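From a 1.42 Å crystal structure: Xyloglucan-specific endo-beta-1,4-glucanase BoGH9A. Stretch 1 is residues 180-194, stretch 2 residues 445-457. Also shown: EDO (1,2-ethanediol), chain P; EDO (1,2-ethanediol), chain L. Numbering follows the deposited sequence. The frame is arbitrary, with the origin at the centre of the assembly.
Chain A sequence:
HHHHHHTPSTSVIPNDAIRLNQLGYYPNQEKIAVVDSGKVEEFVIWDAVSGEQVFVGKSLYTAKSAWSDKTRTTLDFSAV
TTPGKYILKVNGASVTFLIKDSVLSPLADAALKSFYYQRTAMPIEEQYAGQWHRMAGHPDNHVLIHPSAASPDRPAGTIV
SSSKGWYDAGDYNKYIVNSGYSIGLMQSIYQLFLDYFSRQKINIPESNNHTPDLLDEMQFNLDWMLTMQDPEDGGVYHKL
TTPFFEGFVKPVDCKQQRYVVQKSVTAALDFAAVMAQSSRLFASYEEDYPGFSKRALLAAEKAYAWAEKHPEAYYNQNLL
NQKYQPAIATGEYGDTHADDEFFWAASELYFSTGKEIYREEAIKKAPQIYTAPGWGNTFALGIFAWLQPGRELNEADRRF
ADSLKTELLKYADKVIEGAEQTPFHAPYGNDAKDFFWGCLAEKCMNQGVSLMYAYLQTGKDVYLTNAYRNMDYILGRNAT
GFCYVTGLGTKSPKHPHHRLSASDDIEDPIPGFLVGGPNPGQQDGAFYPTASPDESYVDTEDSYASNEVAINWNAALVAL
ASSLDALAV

Stretch 1 (180-194) GYSIGLMQSIYQLFL
Stretch 2 (445-457) MNQGVSLMYAYLQ

Two helices of one chain pack side by side, far apart in sequence. Stretch 1 is helical from its first residue, in a helix that begins earlier in the chain. Stretch 2 is helical throughout and continues at both ends. The two run in roughly the same direction, with an angle of 28° and a closest axis approach of 12.7 Å. In register, Ile189 CA lies 9.0 Å from Val449 CA, and Leu192 CA lies 9.4 Å from Leu456 CA. This wide spacing leaves side chains to fill the gap, and the summed buried surface is 367 Å².

Backbone i to i+4 hydrogen bonds hold both helices. Examples are Leu185 N to Tyr181 O at 2.9 Å and Tyr453 N to Val449 O at 3.0 Å. Near the end of stretch 1 the pattern tightens: Leu192 N bonds Ile189 O at 3.0 Å. Phe193, at phi/psi -136/57, takes the N-cap position of the next helix.

Apolar contacts line the C-terminal half of the pairing. Ile189 (chi1 m, chi2 p) starts sideways, but its end comes nearer. Its CD1 is 4.1 Å from Val449 CG1 (Val449 chi1 t) and lies at the edge of the Tyr453 ring, 3.9 Å from Tyr453 CE2. Leu192 (m, t) points toward stretch 2. Leu192 CD1 sits 3.6 Å from Leu456 CD1 (Leu456 m, t) and 3.7 Å from Tyr453 CZ. Met452 (t, m, m) presents its methyl to two neighbours: Met452 CE is 4.2 Å from both Ile189 CG1 and Leu192 CD1. Phe193 (chi1 m, chi2 -73°) meets Met452 SD at its ring edge, 4.4 Å from Phe193 CZ.

No clear direct hydrogen bond crosses the contact; water links the polar groups. Tyr181 (chi1 t) reaches across with its hydroxyl. Water 1 is 2.8 Å from Tyr181 OH and accepts from Asn446 ND2 at 3.1 Å. Asn446 has chi1 m and chi2 -15°. Asn446 OD1 finds no partner and lies 4.0 Å from Leu185 CD2 (Leu185 t, p). Tyr453 (chi1 -89°, chi2 -85°) brings its OH 3.4 Å from Ser188 CB. Water 2 lies 2.7 Å from Tyr453 OH and donates to Ser188 O at 2.7 Å.

Within the helices, Ser188 OG (chi1 m) donates to Gly184 O at 2.7 Å, and Ser450 OG (chi1 m) to Asn446 O at 2.8 Å.

One 1,2-ethanediol, chain P, donates from O1 to Leu192 O at 2.9 Å. Its C2 is 3.6 Å from Phe193 CE1.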

# COMPACT_ATOMS: atom_id res chain seq x y z
N GLY A 180 -11.15 -0.95 -2.19
CA GLY A 180 -11.62 -1.68 -1.05
C GLY A 180 -10.48 -2.41 -0.37
O GLY A 180 -10.35 -2.36 0.86
N TYR A 181 -9.67 -3.10 -1.15
CA TYR A 181 -8.47 -3.77 -0.64
C TYR A 181 -7.53 -2.76 0.04
O TYR A 181 -6.99 -3.01 1.15
CB TYR A 181 -7.70 -4.42 -1.80
CG TYR A 181 -6.29 -4.73 -1.39
CD1 TYR A 181 -5.99 -5.85 -0.62
CD2 TYR A 181 -5.27 -3.88 -1.75
CE1 TYR A 181 -4.66 -6.09 -0.23
CE2 TYR A 181 -3.98 -4.10 -1.37
CZ TYR A 181 -3.68 -5.21 -0.60
OH TYR A 181 -2.35 -5.45 -0.24
N SER A 182 -7.31 -1.63 -0.62
CA SER A 182 -6.37 -0.65 -0.11
C SER A 182 -6.76 -0.11 1.26
O SER A 182 -5.94 -0.03 2.19
CB SER A 182 -6.23 0.51 -1.09
OG SER A 182 -5.60 0.11 -2.32
N ILE A 183 -8.02 0.27 1.40
CA ILE A 183 -8.57 0.70 2.68
C ILE A 183 -8.49 -0.45 3.68
O ILE A 183 -8.08 -0.25 4.82
CB ILE A 183 -10.01 1.15 2.51
CG1 ILE A 183 -10.11 2.39 1.62
CG2 ILE A 183 -10.59 1.44 3.87
CD1 ILE A 183 -11.49 2.67 1.10
N GLY A 184 -8.81 -1.67 3.25
CA GLY A 184 -8.77 -2.81 4.13
C GLY A 184 -7.39 -3.03 4.75
O GLY A 184 -7.28 -3.34 5.94
N LEU A 185 -6.35 -2.82 3.95
CA LEU A 185 -4.98 -2.97 4.43
C LEU A 185 -4.62 -1.83 5.39
O LEU A 185 -4.10 -2.09 6.48
CB LEU A 185 -4.00 -3.01 3.24
CG LEU A 185 -2.52 -3.11 3.63
CD1 LEU A 185 -2.24 -4.34 4.46
CD2 LEU A 185 -1.67 -3.09 2.38
N MET A 186 -4.90 -0.59 5.01
CA MET A 186 -4.53 0.54 5.85
C MET A 186 -5.29 0.49 7.16
O MET A 186 -4.72 0.79 8.22
CB MET A 186 -4.70 1.87 5.13
CG MET A 186 -3.71 2.04 3.99
SD MET A 186 -3.82 3.61 3.14
CE MET A 186 -5.25 3.35 2.14
N GLN A 187 -6.56 0.12 7.11
CA GLN A 187 -7.37 0.02 8.32
C GLN A 187 -6.99 -1.18 9.19
O GLN A 187 -7.28 -1.20 10.39
CB GLN A 187 -8.89 0.05 7.97
CG GLN A 187 -9.30 1.44 7.53
CD GLN A 187 -10.79 1.71 7.34
OE1 GLN A 187 -11.18 2.87 7.31
NE2 GLN A 187 -11.59 0.68 7.15
N SER A 188 -6.33 -2.19 8.63
CA SER A 188 -5.77 -3.27 9.44
C SER A 188 -4.66 -2.69 10.33
O SER A 188 -4.62 -2.94 11.55
CB SER A 188 -5.19 -4.40 8.57
OG SER A 188 -6.20 -5.00 7.77
N ILE A 189 -3.77 -1.89 9.76
CA ILE A 189 -2.68 -1.33 10.55
C ILE A 189 -3.20 -0.25 11.52
O ILE A 189 -2.75 -0.15 12.68
CB ILE A 189 -1.52 -0.82 9.61
CG1 ILE A 189 -0.60 -1.99 9.19
CG2 ILE A 189 -0.66 0.25 10.25
CD1 ILE A 189 -1.21 -3.06 8.44
N TYR A 190 -4.18 0.52 11.07
CA TYR A 190 -4.84 1.50 11.95
C TYR A 190 -5.28 0.88 13.29
O TYR A 190 -5.05 1.45 14.37
CB TYR A 190 -6.05 2.10 11.23
CG TYR A 190 -6.86 2.98 12.15
CD1 TYR A 190 -6.49 4.30 12.38
CD2 TYR A 190 -8.00 2.47 12.79
CE1 TYR A 190 -7.21 5.09 13.29
CE2 TYR A 190 -8.70 3.23 13.65
CZ TYR A 190 -8.32 4.54 13.88
OH TYR A 190 -9.08 5.27 14.79
N GLN A 191 -5.89 -0.29 13.22
CA GLN A 191 -6.44 -0.95 14.41
C GLN A 191 -5.37 -1.36 15.40
O GLN A 191 -5.66 -1.53 16.60
CB GLN A 191 -7.26 -2.16 13.99
CG GLN A 191 -8.62 -1.80 13.39
CD GLN A 191 -9.33 -2.99 12.79
OE1 GLN A 191 -10.14 -3.65 13.45
NE2 GLN A 191 -9.10 -3.26 11.53
N LEU A 192 -4.13 -1.50 14.96
CA LEU A 192 -3.00 -1.85 15.83
C LEU A 192 -2.39 -0.66 16.53
O LEU A 192 -1.69 -0.84 17.53
CB LEU A 192 -1.90 -2.51 15.01
CG LEU A 192 -2.21 -3.81 14.28
CD1 LEU A 192 -1.10 -4.14 13.28
CD2 LEU A 192 -2.43 -4.93 15.25
N PHE A 193 -2.57 0.55 15.99
CA PHE A 193 -1.87 1.74 16.43
C PHE A 193 -2.78 2.94 16.58
O PHE A 193 -2.58 3.99 16.00
CB PHE A 193 -0.72 2.06 15.45
CG PHE A 193 0.29 0.94 15.30
CD1 PHE A 193 1.18 0.66 16.31
CD2 PHE A 193 0.32 0.15 14.17
CE1 PHE A 193 2.07 -0.39 16.21
CE2 PHE A 193 1.21 -0.91 14.07
CZ PHE A 193 2.10 -1.16 15.06
N LEU A 194 -3.80 2.79 17.40
CA LEU A 194 -4.80 3.84 17.51
C LEU A 194 -4.25 5.17 17.97
O LEU A 194 -4.62 6.21 17.45
CB LEU A 194 -5.94 3.39 18.47
CG LEU A 194 -6.80 2.20 17.97
CD1 LEU A 194 -7.86 1.80 19.01
CD2 LEU A 194 -7.48 2.50 16.68
N MET A 445 7.31 -4.38 0.40
CA MET A 445 6.56 -3.78 1.49
C MET A 445 5.67 -4.81 2.19
O MET A 445 5.64 -4.88 3.41
CB MET A 445 5.66 -2.63 1.02
CG MET A 445 6.35 -1.34 0.68
SD MET A 445 7.17 -0.52 2.02
CE MET A 445 8.83 -1.18 1.85
N ASN A 446 4.93 -5.61 1.42
CA ASN A 446 3.94 -6.48 2.08
C ASN A 446 4.61 -7.67 2.77
O ASN A 446 4.06 -8.21 3.73
CB ASN A 446 2.82 -6.87 1.12
CG ASN A 446 1.90 -5.73 0.87
OD1 ASN A 446 1.92 -4.75 1.61
ND2 ASN A 446 1.13 -5.80 -0.19
N GLN A 447 5.79 -8.05 2.33
CA GLN A 447 6.61 -8.98 3.11
C GLN A 447 7.00 -8.33 4.44
O GLN A 447 6.89 -8.95 5.51
CB GLN A 447 7.86 -9.35 2.31
CG GLN A 447 8.76 -10.36 2.91
CD GLN A 447 9.91 -10.62 1.96
OE1 GLN A 447 10.94 -9.96 2.03
NE2 GLN A 447 9.69 -11.51 1.01
N GLY A 448 7.42 -7.07 4.39
CA GLY A 448 7.68 -6.29 5.58
C GLY A 448 6.50 -6.21 6.53
O GLY A 448 6.66 -6.38 7.73
N VAL A 449 5.32 -5.92 5.99
CA VAL A 449 4.09 -5.85 6.80
C VAL A 449 3.87 -7.20 7.50
O VAL A 449 3.53 -7.25 8.69
CB VAL A 449 2.87 -5.47 5.94
CG1 VAL A 449 1.57 -5.58 6.74
CG2 VAL A 449 2.99 -4.07 5.40
N SER A 450 4.02 -8.29 6.75
CA SER A 450 3.86 -9.65 7.28
C SER A 450 4.84 -9.91 8.43
O SER A 450 4.48 -10.47 9.49
CB SER A 450 4.00 -10.67 6.18
OG SER A 450 3.09 -10.44 5.14
N LEU A 451 6.10 -9.49 8.25
CA LEU A 451 7.11 -9.65 9.31
C LEU A 451 6.78 -8.82 10.53
O LEU A 451 7.01 -9.25 11.67
CB LEU A 451 8.49 -9.26 8.74
CG LEU A 451 9.04 -10.27 7.74
CD1 LEU A 451 10.21 -9.68 6.98
CD2 LEU A 451 9.45 -11.57 8.45
N MET A 452 6.26 -7.62 10.33
CA MET A 452 5.85 -6.78 11.43
C MET A 452 4.72 -7.49 12.23
O MET A 452 4.73 -7.51 13.47
CB MET A 452 5.43 -5.41 10.87
CG MET A 452 5.01 -4.36 11.87
SD MET A 452 3.33 -4.57 12.52
CE MET A 452 2.38 -4.33 11.00
N TYR A 453 3.75 -8.07 11.53
CA TYR A 453 2.73 -8.84 12.23
C TYR A 453 3.33 -10.03 12.97
O TYR A 453 2.92 -10.35 14.08
CB TYR A 453 1.66 -9.37 11.27
CG TYR A 453 0.50 -8.42 11.05
CD1 TYR A 453 -0.58 -8.39 11.91
CD2 TYR A 453 0.51 -7.53 9.99
CE1 TYR A 453 -1.64 -7.51 11.71
CE2 TYR A 453 -0.54 -6.64 9.78
CZ TYR A 453 -1.60 -6.64 10.65
OH TYR A 453 -2.66 -5.77 10.47
N ALA A 454 4.29 -10.72 12.37
CA ALA A 454 4.94 -11.83 13.09
C ALA A 454 5.63 -11.37 14.39
O ALA A 454 5.56 -12.08 15.43
CB ALA A 454 5.93 -12.54 12.19
N TYR A 455 6.26 -10.20 14.38
CA TYR A 455 6.80 -9.59 15.58
C TYR A 455 5.68 -9.37 16.61
O TYR A 455 5.80 -9.75 17.78
CB TYR A 455 7.50 -8.26 15.27
CG TYR A 455 7.83 -7.47 16.51
CD1 TYR A 455 8.87 -7.87 17.35
CD2 TYR A 455 7.09 -6.36 16.86
CE1 TYR A 455 9.16 -7.16 18.48
CE2 TYR A 455 7.37 -5.65 18.00
CZ TYR A 455 8.41 -6.04 18.81
OH TYR A 455 8.71 -5.35 19.97
N LEU A 456 4.57 -8.77 16.18
CA LEU A 456 3.49 -8.46 17.10
C LEU A 456 2.93 -9.73 17.75
O LEU A 456 2.51 -9.69 18.92
CB LEU A 456 2.37 -7.69 16.38
CG LEU A 456 2.71 -6.26 15.96
CD1 LEU A 456 1.45 -5.64 15.36
CD2 LEU A 456 3.21 -5.41 17.09
N GLN A 457 2.95 -10.84 17.04
CA GLN A 457 2.38 -12.09 17.54
C GLN A 457 3.32 -12.86 18.47
O GLN A 457 2.89 -13.77 19.18
CB GLN A 457 1.99 -12.98 16.37
CG GLN A 457 0.80 -12.44 15.55
CD GLN A 457 -0.48 -12.38 16.37
OE1 GLN A 457 -0.90 -13.39 16.91
NE2 GLN A 457 -1.08 -11.20 16.49
C1 EDO P . 0.52 -2.80 18.57
O1 EDO P . -0.78 -3.04 19.13
C2 EDO P . 1.37 -1.88 19.46
O2 EDO P . 2.40 -2.63 20.11
C1 EDO L . -3.49 -16.18 18.12
O1 EDO L . -4.45 -16.64 19.08
C2 EDO L . -3.48 -14.66 18.11
O2 EDO L . -2.75 -14.18 19.24
O HOH W 1 -0.65 -3.73 -1.69
O HOH W 2 -4.64 -5.59 12.28